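Local coordinates for 5-formyltetrahydrofolate cyclo-ligase family protein (Bacillus anthracis, PDB 2JCB) that binds ADP and a magnesium ion and probably catalyses the ATP-dependent cyclisation of 5-formyltetrahydrofolate to 5,10-methenyltetrahydrofolate in folate metabolism, at residues D128-E142 / K161-I175. Residues are numbered along the deposited sequence; the frame is centred on the assembly and turned at random.
Sequences DLQIVPGVAYTERGE and KTLSLAYSFQMVEHI
The Y137 ring has S164 and A166 obliquely on one side and Q170 NE2 at its edge. Y137 CE1 lies 3.4 Å from S164 OG and Y137 CE2 3.7 Å from A166 CB; the Q170 amide runs alongside, its plane 56° from the ring's. A water in the ring plane joins Y137 OH to the G134 and L165 carbonyls. With CG anti to its carbonyl carbon and an extended chain (chi2 177°), Q170 brings NE2 to V135 O (3.0 Å) from above the carbonyl plane, as S164 OG does to V132 O; Q170 OE1 accepts Y167 N. Strands 129-131 and 161-165 are parallel neighbours in the central sheet of this Rossmann-like family, paired by bonds such as Q130 N to K161 O; L129, I131 and L163 share one face. Beyond these strands, with the register shifted by two, a single bridge pairs Y137 with M171, and V172 N donates to Y137 O (2.7 Å). M171 CE bends to within 3.4 Å of T138 C. The T138 and I175 side chains cross, T138 CG2 lying 3.7 Å from I175 CG1, while T138 OG1 donates to E142 OE1 (2.5 Å). R140 NE salt-bridges the same oxygen from the same face, and R140 NH1 reaches E173 O almost in the guanidinium plane, tying the 138-141 turn to the chain before I175, whose side chain lies about 7 Å from the magnesium ion held by D152 and D181.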
ATOM      1  N   ASP A 128      10.496  -8.387  -5.172  1.00 29.46           N
ATOM      2  CA  ASP A 128       9.687  -9.597  -5.431  1.00 28.82           C
ATOM      3  C   ASP A 128       8.189  -9.368  -5.223  1.00 30.06           C
ATOM      4  O   ASP A 128       7.342  -9.847  -6.031  1.00 30.79           O
ATOM      5  CB  ASP A 128      10.207 -10.770  -4.607  1.00 28.17           C
ATOM      6  CG  ASP A 128      11.634 -11.088  -4.905  1.00 30.62           C
ATOM      7  OD1 ASP A 128      12.012 -11.175  -6.109  1.00 31.02           O
ATOM      8  OD2 ASP A 128      12.400 -11.269  -3.938  1.00 32.85           O
ATOM      9  N   LEU A 129       7.876  -8.568  -4.208  1.00 29.02           N
ATOM     10  CA  LEU A 129       6.510  -8.285  -3.830  1.00 28.65           C
ATOM     11  C   LEU A 129       6.373  -6.822  -3.451  1.00 29.12           C
ATOM     12  O   LEU A 129       7.179  -6.306  -2.667  1.00 31.83           O
ATOM     13  CB  LEU A 129       6.190  -9.165  -2.616  1.00 29.04           C
ATOM     14  CG  LEU A 129       4.806  -8.971  -1.969  1.00 29.12           C
ATOM     15  CD1 LEU A 129       3.688  -9.384  -2.987  1.00 30.36           C
ATOM     16  CD2 LEU A 129       4.721  -9.733  -0.611  1.00 30.03           C
ATOM     17  N   GLN A 130       5.349  -6.179  -3.989  1.00 27.63           N
ATOM     18  CA  GLN A 130       4.971  -4.821  -3.571  1.00 27.07           C
ATOM     19  C   GLN A 130       3.667  -4.881  -2.824  1.00 29.34           C
ATOM     20  O   GLN A 130       2.684  -5.345  -3.386  1.00 29.79           O
ATOM     21  CB  GLN A 130       4.819  -3.921  -4.783  1.00 27.09           C
ATOM     22  CG  GLN A 130       6.223  -3.511  -5.326  1.00 26.88           C
ATOM     23  CD  GLN A 130       6.860  -2.332  -4.490  1.00 27.55           C
ATOM     24  OE1 GLN A 130       6.394  -1.995  -3.428  1.00 31.28           O
ATOM     25  NE2 GLN A 130       7.931  -1.734  -5.033  1.00 28.03           N
ATOM     26  N   ILE A 131       3.713  -4.410  -1.580  1.00 28.02           N
ATOM     27  CA  ILE A 131       2.524  -4.316  -0.739  1.00 30.07           C
ATOM     28  C   ILE A 131       2.002  -2.890  -1.040  1.00 29.01           C
ATOM     29  O   ILE A 131       2.618  -1.899  -0.569  1.00 28.61           O
ATOM     30  CB  ILE A 131       2.879  -4.611   0.716  1.00 29.21           C
ATOM     31  CG1 ILE A 131       3.323  -6.113   0.790  1.00 30.83           C
ATOM     32  CG2 ILE A 131       1.676  -4.323   1.580  1.00 30.50           C
ATOM     33  CD1 ILE A 131       3.842  -6.557   2.159  1.00 33.67           C
ATOM     34  N   VAL A 132       0.853  -2.751  -1.716  1.00 29.78           N
ATOM     35  CA  VAL A 132       0.477  -1.475  -2.311  1.00 30.13           C
ATOM     36  C   VAL A 132      -0.538  -0.827  -1.380  1.00 30.44           C
ATOM     37  O   VAL A 132      -1.463  -1.480  -1.001  1.00 29.43           O
ATOM     38  CB  VAL A 132      -0.085  -1.715  -3.732  1.00 29.30           C
ATOM     39  CG1 VAL A 132      -0.782  -0.419  -4.296  1.00 26.30           C
ATOM     40  CG2 VAL A 132       1.028  -2.288  -4.665  1.00 27.64           C
ATOM     41  N   PRO A 133      -0.298   0.418  -0.916  1.00 31.19           N
ATOM     42  CA  PRO A 133      -1.307   1.108  -0.064  1.00 31.21           C
ATOM     43  C   PRO A 133      -2.503   1.643  -0.824  1.00 31.32           C
ATOM     44  O   PRO A 133      -2.506   1.668  -2.036  1.00 30.87           O
ATOM     45  CB  PRO A 133      -0.505   2.299   0.502  1.00 31.33           C
ATOM     46  CG  PRO A 133       0.372   2.667  -0.696  1.00 33.31           C
ATOM     47  CD  PRO A 133       0.859   1.282  -1.198  1.00 33.36           C
ATOM     48  N   GLY A 134      -3.525   2.113  -0.132  1.00 30.37           N
ATOM     49  CA  GLY A 134      -4.685   2.520  -0.883  1.00 29.92           C
ATOM     50  C   GLY A 134      -5.809   2.801   0.031  1.00 31.15           C
ATOM     51  O   GLY A 134      -5.693   2.477   1.224  1.00 33.19           O
ATOM     52  N   VAL A 135      -6.828   3.423  -0.551  1.00 29.25           N
ATOM     53  CA  VAL A 135      -8.041   3.843   0.164  1.00 27.26           C
ATOM     54  C   VAL A 135      -9.182   2.844  -0.068  1.00 28.88           C
ATOM     55  O   VAL A 135      -9.796   2.367   0.882  1.00 28.58           O
ATOM     56  CB  VAL A 135      -8.460   5.328  -0.120  1.00 30.05           C
ATOM     57  CG1 VAL A 135      -9.695   5.659   0.636  1.00 28.52           C
ATOM     58  CG2 VAL A 135      -7.335   6.250   0.305  1.00 30.01           C
ATOM     59  N   ALA A 136      -9.564   2.626  -1.320  1.00 27.51           N
ATOM     60  CA  ALA A 136     -10.734   1.757  -1.557  1.00 28.11           C
ATOM     61  C   ALA A 136     -10.438   0.779  -2.669  1.00 28.71           C
ATOM     62  O   ALA A 136      -9.593   1.048  -3.541  1.00 30.11           O
ATOM     63  CB  ALA A 136     -11.916   2.574  -1.929  1.00 26.33           C
ATOM     64  N   TYR A 137     -11.109  -0.380  -2.637  1.00 29.26           N
ATOM     65  CA  TYR A 137     -10.835  -1.412  -3.637  1.00 29.30           C
ATOM     66  C   TYR A 137     -12.113  -2.104  -4.055  1.00 30.25           C
ATOM     67  O   TYR A 137     -13.101  -2.087  -3.310  1.00 27.47           O
ATOM     68  CB  TYR A 137      -9.901  -2.475  -3.051  1.00 29.97           C
ATOM     69  CG  TYR A 137      -8.576  -1.983  -2.436  1.00 30.32           C
ATOM     70  CD1 TYR A 137      -7.417  -1.950  -3.196  1.00 33.53           C
ATOM     71  CD2 TYR A 137      -8.532  -1.549  -1.112  1.00 29.78           C
ATOM     72  CE1 TYR A 137      -6.215  -1.458  -2.606  1.00 29.56           C
ATOM     73  CE2 TYR A 137      -7.373  -1.080  -0.513  1.00 33.59           C
ATOM     74  CZ  TYR A 137      -6.218  -1.058  -1.269  1.00 30.81           C
ATOM     75  OH  TYR A 137      -5.068  -0.568  -0.661  1.00 35.35           O
ATOM     76  N   THR A 138     -12.073  -2.748  -5.212  1.00 31.01           N
ATOM     77  CA  THR A 138     -13.165  -3.674  -5.589  1.00 31.32           C
ATOM     78  C   THR A 138     -12.643  -5.114  -5.605  1.00 32.04           C
ATOM     79  O   THR A 138     -11.426  -5.341  -5.531  1.00 30.47           O
ATOM     80  CB  THR A 138     -13.768  -3.347  -6.947  1.00 30.31           C
ATOM     81  OG1 THR A 138     -12.821  -3.679  -7.971  1.00 30.48           O
ATOM     82  CG2 THR A 138     -14.131  -1.887  -6.984  1.00 30.54           C
ATOM     83  N   GLU A 139     -13.591  -6.054  -5.737  1.00 34.74           N
ATOM     84  CA  GLU A 139     -13.325  -7.504  -5.851  1.00 36.88           C
ATOM     85  C   GLU A 139     -12.401  -7.776  -7.018  1.00 36.67           C
ATOM     86  O   GLU A 139     -11.622  -8.743  -6.995  1.00 37.52           O
ATOM     87  CB  GLU A 139     -14.640  -8.297  -6.062  1.00 36.58           C
ATOM     88  CG  GLU A 139     -15.464  -7.896  -7.313  1.00 38.13           C
ATOM     89  CD  GLU A 139     -16.535  -8.912  -7.799  1.00 39.91           C
ATOM     90  OE1 GLU A 139     -16.951  -9.811  -7.030  1.00 43.32           O
ATOM     91  OE2 GLU A 139     -16.981  -8.773  -8.975  1.00 44.66           O
ATOM     92  N   ARG A 140     -12.459  -6.882  -7.998  1.00 34.63           N
ATOM     93  CA  ARG A 140     -11.675  -6.940  -9.217  1.00 34.15           C
ATOM     94  C   ARG A 140     -10.218  -6.416  -9.112  1.00 33.12           C
ATOM     95  O   ARG A 140      -9.518  -6.352 -10.130  1.00 34.44           O
ATOM     96  CB  ARG A 140     -12.420  -6.169 -10.300  1.00 33.29           C
ATOM     97  CG  ARG A 140     -13.721  -6.870 -10.745  1.00 33.96           C
ATOM     98  CD  ARG A 140     -14.568  -5.987 -11.616  1.00 35.15           C
ATOM     99  NE  ARG A 140     -15.075  -4.810 -10.913  1.00 36.09           N
ATOM    100  CZ  ARG A 140     -16.084  -4.811 -10.045  1.00 37.68           C
ATOM    101  NH1 ARG A 140     -16.459  -3.675  -9.477  1.00 36.73           N
ATOM    102  NH2 ARG A 140     -16.716  -5.937  -9.726  1.00 38.38           N
ATOM    103  N   GLY A 141      -9.760  -6.037  -7.917  1.00 32.03           N
ATOM    104  CA  GLY A 141      -8.407  -5.525  -7.781  1.00 31.97           C
ATOM    105  C   GLY A 141      -8.292  -4.057  -8.139  1.00 31.60           C
ATOM    106  O   GLY A 141      -7.190  -3.532  -8.132  1.00 33.96           O
ATOM    107  N   GLU A 142      -9.428  -3.395  -8.419  1.00 28.89           N
ATOM    108  CA  GLU A 142      -9.423  -1.951  -8.762  1.00 28.28           C
ATOM    109  C   GLU A 142      -9.178  -1.188  -7.490  1.00 28.53           C
ATOM    110  O   GLU A 142      -9.408  -1.695  -6.396  1.00 28.69           O
ATOM    111  CB  GLU A 142     -10.722  -1.513  -9.418  1.00 26.70           C
ATOM    112  CG  GLU A 142     -10.939  -2.321 -10.697  1.00 29.10           C
ATOM    113  CD  GLU A 142     -12.387  -2.458 -11.082  1.00 27.89           C
ATOM    114  OE1 GLU A 142     -13.240  -2.580 -10.184  1.00 33.33           O
ATOM    115  OE2 GLU A 142     -12.685  -2.465 -12.296  1.00 29.97           O
ATOM    116  N   LYS A 161       5.039  -9.250  -8.168  1.00 30.38           N
ATOM    117  CA  LYS A 161       3.756  -9.538  -7.528  1.00 30.11           C
ATOM    118  C   LYS A 161       3.249  -8.352  -6.714  1.00 29.94           C
ATOM    119  O   LYS A 161       4.054  -7.676  -6.097  1.00 31.47           O
ATOM    120  CB  LYS A 161       3.914 -10.768  -6.643  1.00 29.35           C
ATOM    121  CG  LYS A 161       4.242 -12.045  -7.495  1.00 31.38           C
ATOM    122  CD  LYS A 161       4.587 -13.189  -6.580  1.00 33.61           C
ATOM    123  CE  LYS A 161       5.461 -14.188  -7.332  1.00 38.25           C
ATOM    124  NZ  LYS A 161       4.571 -15.145  -8.030  1.00 39.99           N
ATOM    125  N   THR A 162       1.939  -8.136  -6.687  1.00 29.77           N
ATOM    126  CA  THR A 162       1.337  -7.054  -5.910  1.00 29.75           C
ATOM    127  C   THR A 162       0.261  -7.575  -4.981  1.00 30.53           C
ATOM    128  O   THR A 162      -0.468  -8.523  -5.315  1.00 32.24           O
ATOM    129  CB  THR A 162       0.676  -5.960  -6.784  1.00 30.46           C
ATOM    130  OG1 THR A 162      -0.333  -6.512  -7.640  1.00 30.32           O
ATOM    131  CG2 THR A 162       1.718  -5.271  -7.636  1.00 31.75           C
ATOM    132  N   LEU A 163       0.145  -6.958  -3.822  1.00 30.38           N
ATOM    133  CA  LEU A 163      -1.011  -7.211  -2.981  1.00 29.73           C
ATOM    134  C   LEU A 163      -1.262  -5.994  -2.163  1.00 29.61           C
ATOM    135  O   LEU A 163      -0.373  -5.222  -1.914  1.00 30.27           O
ATOM    136  CB  LEU A 163      -0.867  -8.473  -2.090  1.00 31.61           C
ATOM    137  CG  LEU A 163       0.077  -8.531  -0.925  1.00 32.24           C
ATOM    138  CD1 LEU A 163      -0.537  -7.792   0.381  1.00 29.92           C
ATOM    139  CD2 LEU A 163       0.426 -10.011  -0.638  1.00 31.53           C
ATOM    140  N   SER A 164      -2.512  -5.851  -1.740  1.00 28.59           N
ATOM    141  CA  SER A 164      -2.919  -4.769  -0.846  1.00 30.23           C
ATOM    142  C   SER A 164      -3.534  -5.355   0.384  1.00 29.20           C
ATOM    143  O   SER A 164      -4.099  -6.455   0.346  1.00 30.19           O
ATOM    144  CB  SER A 164      -3.876  -3.809  -1.523  1.00 28.45           C
ATOM    145  OG  SER A 164      -3.270  -3.093  -2.594  1.00 29.17           O
ATOM    146  N   LEU A 165      -3.331  -4.651   1.501  1.00 28.63           N
ATOM    147  CA  LEU A 165      -3.938  -4.960   2.795  1.00 29.83           C
ATOM    148  C   LEU A 165      -5.076  -3.968   3.035  1.00 30.26           C
ATOM    149  O   LEU A 165      -4.868  -2.769   2.852  1.00 31.15           O
ATOM    150  CB  LEU A 165      -2.862  -4.849   3.887  1.00 29.58           C
ATOM    151  CG  LEU A 165      -1.572  -5.619   3.607  1.00 32.02           C
ATOM    152  CD1 LEU A 165      -0.416  -5.399   4.649  1.00 33.49           C
ATOM    153  CD2 LEU A 165      -1.893  -7.119   3.510  1.00 30.87           C
ATOM    154  N   ALA A 166      -6.267  -4.428   3.463  1.00 28.90           N
ATOM    155  CA  ALA A 166      -7.407  -3.571   3.606  1.00 28.65           C
ATOM    156  C   ALA A 166      -8.355  -4.069   4.666  1.00 29.10           C
ATOM    157  O   ALA A 166      -8.545  -5.262   4.803  1.00 28.64           O
ATOM    158  CB  ALA A 166      -8.115  -3.422   2.287  1.00 28.34           C
ATOM    159  N   TYR A 167      -8.961  -3.147   5.409  1.00 27.95           N
ATOM    160  CA  TYR A 167     -10.081  -3.516   6.242  1.00 28.02           C
ATOM    161  C   TYR A 167     -11.239  -3.793   5.262  1.00 27.45           C
ATOM    162  O   TYR A 167     -11.327  -3.209   4.157  1.00 27.37           O
ATOM    163  CB  TYR A 167     -10.488  -2.340   7.125  1.00 29.71           C
ATOM    164  CG  TYR A 167      -9.368  -1.802   7.951  1.00 26.30           C
ATOM    165  CD1 TYR A 167      -8.885  -2.541   9.035  1.00 29.66           C
ATOM    166  CD2 TYR A 167      -8.839  -0.509   7.732  1.00 27.32           C
ATOM    167  CE1 TYR A 167      -7.877  -2.047   9.826  1.00 31.07           C
ATOM    168  CE2 TYR A 167      -7.818   0.011   8.558  1.00 30.44           C
ATOM    169  CZ  TYR A 167      -7.347  -0.783   9.603  1.00 30.66           C
ATOM    170  OH  TYR A 167      -6.322  -0.402  10.484  1.00 29.47           O
ATOM    171  N   SER A 168     -12.110  -4.712   5.651  1.00 29.30           N
ATOM    172  CA  SER A 168     -13.210  -5.077   4.774  1.00 29.38           C
ATOM    173  C   SER A 168     -14.117  -3.900   4.362  1.00 29.64           C
ATOM    174  O   SER A 168     -14.666  -3.914   3.262  1.00 30.35           O
ATOM    175  CB  SER A 168     -13.995  -6.277   5.332  1.00 30.47           C
ATOM    176  OG  SER A 168     -14.702  -5.908   6.465  1.00 32.43           O
ATOM    177  N   PHE A 169     -14.259  -2.887   5.225  1.00 30.05           N
ATOM    178  CA  PHE A 169     -15.018  -1.693   4.885  1.00 30.31           C
ATOM    179  C   PHE A 169     -14.342  -0.823   3.794  1.00 29.93           C
ATOM    180  O   PHE A 169     -14.959   0.108   3.287  1.00 31.04           O
ATOM    181  CB  PHE A 169     -15.340  -0.846   6.129  1.00 30.74           C
ATOM    182  CG  PHE A 169     -14.142  -0.097   6.683  1.00 31.83           C
ATOM    183  CD1 PHE A 169     -13.703   1.095   6.078  1.00 33.13           C
ATOM    184  CD2 PHE A 169     -13.461  -0.567   7.819  1.00 34.19           C
ATOM    185  CE1 PHE A 169     -12.640   1.816   6.569  1.00 31.68           C
ATOM    186  CE2 PHE A 169     -12.364   0.157   8.329  1.00 33.25           C
ATOM    187  CZ  PHE A 169     -11.937   1.339   7.675  1.00 30.81           C
ATOM    188  N   GLN A 170     -13.082  -1.095   3.466  1.00 29.00           N
ATOM    189  CA  GLN A 170     -12.448  -0.430   2.334  1.00 27.47           C
ATOM    190  C   GLN A 170     -12.832  -1.065   1.029  1.00 29.71           C
ATOM    191  O   GLN A 170     -12.577  -0.493  -0.034  1.00 29.31           O
ATOM    192  CB  GLN A 170     -10.931  -0.502   2.491  1.00 26.51           C
ATOM    193  CG  GLN A 170     -10.369   0.389   3.582  1.00 25.93           C
ATOM    194  CD  GLN A 170      -8.856   0.210   3.728  1.00 27.35           C
ATOM    195  OE1 GLN A 170      -8.367  -0.447   4.626  1.00 31.79           O
ATOM    196  NE2 GLN A 170      -8.111   0.883   2.837  1.00 26.59           N
ATOM    197  N   MET A 171     -13.468  -2.237   1.098  1.00 31.05           N
ATOM    198  CA  MET A 171     -14.036  -2.871  -0.111  1.00 32.97           C
ATOM    199  C   MET A 171     -15.330  -2.220  -0.555  1.00 32.60           C
ATOM    200  O   MET A 171     -16.282  -2.017   0.241  1.00 32.40           O
ATOM    201  CB  MET A 171     -14.231  -4.381   0.120  1.00 34.08           C
ATOM    202  CG  MET A 171     -12.979  -5.126   0.544  1.00 34.14           C
ATOM    203  SD  MET A 171     -11.610  -4.989  -0.632  1.00 34.77           S
ATOM    204  CE  MET A 171     -12.363  -5.326  -2.237  1.00 31.06           C
ATOM    205  N   VAL A 172     -15.384  -1.847  -1.834  1.00 32.22           N
ATOM    206  CA  VAL A 172     -16.603  -1.213  -2.363  1.00 31.06           C
ATOM    207  C   VAL A 172     -17.105  -1.889  -3.631  1.00 32.05           C
ATOM    208  O   VAL A 172     -16.389  -2.609  -4.297  1.00 31.82           O
ATOM    209  CB  VAL A 172     -16.486   0.338  -2.575  1.00 31.49           C
ATOM    210  CG1 VAL A 172     -16.034   1.057  -1.289  1.00 29.95           C
ATOM    211  CG2 VAL A 172     -15.566   0.658  -3.739  1.00 32.12           C
ATOM    212  N   GLU A 173     -18.363  -1.635  -3.966  1.00 32.30           N
ATOM    213  CA  GLU A 173     -18.979  -2.326  -5.073  1.00 34.88           C
ATOM    214  C   GLU A 173     -18.444  -1.873  -6.424  1.00 34.99           C
ATOM    215  O   GLU A 173     -18.274  -2.677  -7.348  1.00 35.30           O
ATOM    216  CB  GLU A 173     -20.475  -2.104  -5.000  1.00 35.37           C
ATOM    217  CG  GLU A 173     -21.153  -2.995  -3.981  1.00 40.33           C
ATOM    218  CD  GLU A 173     -21.101  -4.441  -4.400  1.00 45.96           C
ATOM    219  OE1 GLU A 173     -21.562  -4.733  -5.528  1.00 48.16           O
ATOM    220  OE2 GLU A 173     -20.569  -5.272  -3.622  1.00 48.66           O
ATOM    221  N   HIS A 174     -18.144  -0.586  -6.521  1.00 34.91           N
ATOM    222  CA  HIS A 174     -17.781   0.031  -7.792  1.00 33.66           C
ATOM    223  C   HIS A 174     -16.819   1.191  -7.557  1.00 33.55           C
ATOM    224  O   HIS A 174     -16.993   1.983  -6.620  1.00 33.01           O
ATOM    225  CB  HIS A 174     -19.066   0.495  -8.526  1.00 33.43           C
ATOM    226  CG  HIS A 174     -18.821   1.363  -9.719  1.00 36.73           C
ATOM    227  ND1 HIS A 174     -18.612   2.724  -9.623  1.00 39.02           N
ATOM    228  CD2 HIS A 174     -18.788   1.070 -11.042  1.00 39.05           C
ATOM    229  CE1 HIS A 174     -18.452   3.231 -10.835  1.00 40.42           C
ATOM    230  NE2 HIS A 174     -18.558   2.251 -11.714  1.00 40.21           N
ATOM    231  N   ILE A 175     -15.797   1.257  -8.407  1.00 32.04           N
ATOM    232  CA  ILE A 175     -14.867   2.366  -8.481  1.00 32.42           C
ATOM    233  C   ILE A 175     -14.870   2.820  -9.927  1.00 33.75           C
ATOM    234  O   ILE A 175     -14.886   1.976 -10.832  1.00 33.29           O
ATOM    235  CB  ILE A 175     -13.439   1.900  -8.043  1.00 30.58           C
ATOM    236  CG1 ILE A 175     -13.384   1.660  -6.537  1.00 31.88           C
ATOM    237  CG2 ILE A 175     -12.365   2.919  -8.473  1.00 33.96           C
ATOM    238  CD1 ILE A 175     -12.001   1.219  -6.088  1.00 33.62           C
TER
HETATM  239  O   HOH W   1       7.601 -11.117  -8.156  1.00 29.66           O
HETATM  240  O   HOH W   2      -2.226  -2.013   1.435  1.00 15.79           O
HETATM  241  O   HOH W   3      -5.230  -0.371   2.053  1.00 19.86           O
HETATM  242  O   HOH W   4     -16.192  -5.224  -5.047  1.00 26.46           O
HETATM  243  O   HOH W   5     -15.582  -0.874 -10.255  1.00 30.64           O
HETATM  244  O   HOH W   6     -18.260  -5.872  -6.712  1.00 46.47           O